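Local coordinates for protein putative sugar ABC transporter (Yersinia enterocolitica subsp. enterocolitica 8081, PDB 5ULB) that probably binds methylthioribose or a related sugar in the periplasm and delivers it to an ABC transporter for uptake, at residues A[42-45]-A[46-49]; A[65-68]-A[69-72]. All blocks are in the same frame, centred on the assembly; numbering follows the deposited sequence.

Interaction 1 of 2, residues A[42-45]-A[46-49]; sequences LKEG and KKLG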
loop_
_atom_site.group_PDB
_atom_site.type_symbol
_atom_site.label_atom_id
_atom_site.label_comp_id
_atom_site.label_asym_id
_atom_site.label_seq_id
_atom_site.Cartn_x
_atom_site.Cartn_y
_atom_site.Cartn_z
ATOM N N LEU A 42 -9.676 10.127 -2.156
ATOM C CA LEU A 42 -10.779 10.854 -2.799
ATOM C C LEU A 42 -12.034 10.880 -1.935
ATOM O O LEU A 42 -12.681 11.887 -1.729
ATOM C CB LEU A 42 -11.097 10.266 -4.170
ATOM C CG LEU A 42 -12.186 10.944 -4.971
ATOM C CD1 LEU A 42 -11.754 12.345 -5.398
ATOM C CD2 LEU A 42 -12.468 10.098 -6.195
ATOM N N LYS A 43 -12.388 9.696 -1.360
ATOM C CA LYS A 43 -13.607 9.587 -0.542
ATOM C C LYS A 43 -13.491 10.425 0.695
ATOM O O LYS A 43 -14.450 11.127 1.096
ATOM C CB LYS A 43 -13.891 8.096 -0.220
ATOM C CG LYS A 43 -15.175 7.916 0.588
ATOM C CD LYS A 43 -15.454 6.450 0.896
ATOM C CE LYS A 43 -16.280 6.285 2.125
ATOM N NZ LYS A 43 -17.522 5.762 1.622
ATOM N N GLU A 44 -12.319 10.403 1.351
ATOM C CA GLU A 44 -12.175 11.175 2.567
ATOM C C GLU A 44 -12.183 12.659 2.248
ATOM O O GLU A 44 -12.765 13.428 2.985
ATOM C CB GLU A 44 -10.903 10.721 3.292
ATOM C CG GLU A 44 -10.836 11.201 4.750
ATOM C CD GLU A 44 -11.685 10.337 5.691
ATOM O OE1 GLU A 44 -12.503 9.444 5.236
ATOM O OE2 GLU A 44 -11.583 10.523 6.917
ATOM N N GLY A 45 -11.508 13.073 1.160
ATOM C CA GLY A 45 -11.606 14.431 0.804
ATOM C C GLY A 45 -12.977 14.949 0.464
ATOM O O GLY A 45 -13.392 16.035 0.894
ATOM N N LYS A 46 -13.739 14.123 -0.273
ATOM C CA LYS A 46 -15.104 14.473 -0.581
ATOM C C LYS A 46 -15.942 14.657 0.681
ATOM O O LYS A 46 -16.703 15.608 0.778
ATOM C CB LYS A 46 -15.721 13.386 -1.465
ATOM C CG LYS A 46 -17.128 13.623 -1.970
ATOM C CD LYS A 46 -17.643 12.598 -2.924
ATOM C CE LYS A 46 -19.081 12.905 -3.249
ATOM N NZ LYS A 46 -19.746 11.559 -3.242
ATOM N N LYS A 47 -15.719 13.769 1.682
ATOM C CA LYS A 47 -16.440 13.882 2.961
ATOM C C LYS A 47 -16.220 15.254 3.602
ATOM O O LYS A 47 -17.095 15.844 4.197
ATOM C CB LYS A 47 -16.020 12.741 3.882
ATOM C CG LYS A 47 -16.635 12.714 5.221
ATOM C CD LYS A 47 -16.010 11.712 6.212
ATOM C CE LYS A 47 -16.727 11.835 7.599
ATOM N NZ LYS A 47 -16.055 11.014 8.659
ATOM N N LEU A 48 -14.959 15.719 3.466
ATOM C CA LEU A 48 -14.555 16.976 4.140
ATOM C C LEU A 48 -14.771 18.200 3.292
ATOM O O LEU A 48 -14.557 19.308 3.693
ATOM C CB LEU A 48 -13.146 16.945 4.550
ATOM C CG LEU A 48 -12.771 15.831 5.555
ATOM C CD1 LEU A 48 -11.350 16.049 6.091
ATOM C CD2 LEU A 48 -13.682 15.858 6.773
ATOM N N GLY A 49 -15.270 18.025 2.077
ATOM C CA GLY A 49 -15.506 19.136 1.120
ATOM C C GLY A 49 -14.310 19.601 0.364
ATOM O O GLY A 49 -14.370 20.688 -0.212
HETATM O O HOH W 1 -13.288 10.624 8.883
#
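L42 O accepts the backbone N-H of K46 near the C-terminal end of helix 32-48. L42 O lies 2.9 Å from K46 N, and the bond is fairly straight, with an N-H...O angle of 163°. The CB of K46 also rests on L42 O. K43 repeats the pattern one residue on, K43 O taking K47 N at 3.0 Å.

E44 is linked to K47 through a water. E44 OE2 takes a bond from water 1 at 2.6 Å, and the same water accepts from K47 NZ at 2.8 Å. The lysine reaches the water because CG stands anti to the backbone N (chi1 179°) and the rest of the chain is extended. E44 OE2 and K47 NZ are 4.8 Å apart, not in direct contact, and the water bridges them. E44 OE2 also forms a salt bridge with R271, so this carboxylate probably stays ionised. The backbone O of E44 receives L48 N at 3.2 Å, and L48 CG packs close to that same oxygen.

L48 N also makes a weak, bent bond to G45 O (N-H...O 123°). G49 is the first residue to leave helical angles, with positive phi, in a Schellman motif. G49 N returns to K46 O at 3.1 Å.

This is the C-terminal part of helix 32-48 in the beta-alpha-beta unit formed with strands 21-26 and 51-56. E44 and L48 pack on helix 262-278 through L270. L48 also meets F328 and L331 of helix 327-335.

Interaction 2 of 2, residues A[65-68]-A[69-72]; sequences QDFV and NQAI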
loop_
_atom_site.group_PDB
_atom_site.type_symbol
_atom_site.label_atom_id
_atom_site.label_comp_id
_atom_site.label_asym_id
_atom_site.label_seq_id
_atom_site.Cartn_x
_atom_site.Cartn_y
_atom_site.Cartn_z
ATOM N N GLN A 65 8.475 13.751 -10.102
ATOM C CA GLN A 65 8.978 15.024 -9.799
ATOM C C GLN A 65 8.313 16.192 -10.497
ATOM O O GLN A 65 8.000 17.227 -9.848
ATOM C CB GLN A 65 10.497 15.090 -9.946
ATOM C CG GLN A 65 11.296 14.149 -9.031
ATOM C CD GLN A 65 12.700 14.111 -9.400
ATOM O OE1 GLN A 65 13.525 14.981 -9.036
ATOM N NE2 GLN A 65 13.053 13.038 -10.142
ATOM N N ASP A 66 8.067 15.985 -11.794
ATOM C CA ASP A 66 7.346 17.073 -12.513
ATOM C C ASP A 66 5.924 17.316 -11.905
ATOM O O ASP A 66 5.522 18.467 -11.726
ATOM C CB ASP A 66 7.214 16.673 -13.984
ATOM C CG ASP A 66 8.514 16.693 -14.735
ATOM O OD1 ASP A 66 9.529 17.301 -14.272
ATOM O OD2 ASP A 66 8.431 16.121 -15.873
ATOM N N PHE A 67 5.202 16.234 -11.580
ATOM C CA PHE A 67 3.904 16.374 -10.966
ATOM C C PHE A 67 3.970 17.108 -9.647
ATOM O O PHE A 67 3.130 17.955 -9.329
ATOM C CB PHE A 67 3.135 15.099 -10.837
ATOM C CG PHE A 67 2.617 14.512 -12.107
ATOM C CD1 PHE A 67 1.913 15.221 -12.991
ATOM C CD2 PHE A 67 2.701 13.133 -12.290
ATOM C CE1 PHE A 67 1.345 14.630 -14.108
ATOM C CE2 PHE A 67 2.084 12.532 -13.387
ATOM C CZ PHE A 67 1.432 13.298 -14.310
ATOM N N VAL A 68 4.950 16.779 -8.836
ATOM C CA VAL A 68 5.052 17.452 -7.535
ATOM C C VAL A 68 5.423 18.916 -7.649
ATOM O O VAL A 68 4.819 19.812 -7.024
ATOM C CB VAL A 68 5.967 16.689 -6.525
ATOM C CG1 VAL A 68 6.042 17.437 -5.218
ATOM C CG2 VAL A 68 5.625 15.239 -6.389
ATOM N N ASN A 69 6.378 19.182 -8.533
ATOM C CA ASN A 69 6.771 20.500 -8.770
ATOM C C ASN A 69 5.617 21.409 -9.336
ATOM O O ASN A 69 5.413 22.553 -8.908
ATOM C CB ASN A 69 7.961 20.553 -9.723
ATOM C CG ASN A 69 9.280 20.194 -9.010
ATOM O OD1 ASN A 69 9.493 20.596 -7.842
ATOM N ND2 ASN A 69 10.189 19.597 -9.710
ATOM N N GLN A 70 4.829 20.821 -10.199
ATOM C CA GLN A 70 3.678 21.534 -10.715
ATOM C C GLN A 70 2.635 21.794 -9.626
ATOM O O GLN A 70 2.090 22.881 -9.518
ATOM C CB GLN A 70 3.038 20.797 -11.833
ATOM C CG GLN A 70 3.914 20.725 -13.083
ATOM C CD GLN A 70 3.524 19.729 -14.119
ATOM O OE1 GLN A 70 2.415 19.304 -14.203
ATOM N NE2 GLN A 70 4.499 19.404 -15.006
ATOM N N ALA A 71 2.433 20.781 -8.732
ATOM C CA ALA A 71 1.456 21.023 -7.611
ATOM C C ALA A 71 1.966 22.154 -6.702
ATOM O O ALA A 71 1.180 22.946 -6.214
ATOM C CB ALA A 71 1.303 19.740 -6.823
ATOM N N ILE A 72 3.250 22.212 -6.411
ATOM C CA ILE A 72 3.814 23.322 -5.608
ATOM C C ILE A 72 3.541 24.660 -6.316
ATOM O O ILE A 72 3.078 25.612 -5.720
ATOM C CB ILE A 72 5.325 23.148 -5.366
ATOM C CG1 ILE A 72 5.611 21.918 -4.510
ATOM C CG2 ILE A 72 5.926 24.337 -4.741
ATOM C CD1 ILE A 72 7.075 21.458 -4.484
HETATM O O HOH W 2 9.439 19.977 -13.056
#
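Q70 lays its extended side chain alongside D66 O. Q70 CG stands anti to its own carbonyl carbon (chi1 -67°) and comes to 3.1 Å from D66 O. D66 O accepts Q70 N at 2.9 Å, so the backbone bond and the side chain meet at one atom. Beyond CG, Q70 NE2 lies 4.0 Å from D66 CB. The other amide atom, Q70 OE1, approaches the F67 ring obliquely, 4.3 Å from F67 CD1.

N69 makes a similar return one residue earlier. N69 N bonds to Q65 O at an N-H...O angle of 167°, and N69 CG sits 3.3 Å from that oxygen. D66 OD1 receives a bond from water 2, which takes a weak one from N69 ND2. On another side of the helix, V68 CG1 meets I72 CD1 at 4.2 Å, an apolar contact one turn apart. V68 O accepts I72 N at 2.9 Å.

These turns belong to helix 61-73, which follows strand 51-56 and precedes strand 78-82 in the alternating alpha/beta lobe of a periplasmic binding protein. The helix is amphipathic. V68, A71 and I72 are buried, whereas D66 and Q70 are exposed.

The next shell holds these groups in place. V68 packs on I25 and L81 of the sheet, and A71 on A23 and I79. I72 lies against I96 of helix 89-98. N69 OD1 is bonded to R95 NH1, which fixes the amide. The F67 ring meets that of F55, their planes about 35° apart.

Overall arrangement
Interactions 1 and 2 lie in series on two different helices, 32-48 and 61-73, with strand 51-56 between them in sequence. Their centres are 22 Å apart and their nearest atoms about 15 Å, so they do not touch. Both are partly buried and rest on i to i+4 backbone bonds. Interaction 1 lies where a helix closes. Its water bridge joins opposite charges, and its buried leucine faces other helices. Interaction 2 stays inside a helix. Its own water bridge joins a carboxylate to an amide and is weak at the amide end. Its apolar residues pack on the sheet and helix 89-98. Strand 21-26 leads into the first helix and is packed by F67, V68 and A71 of the second.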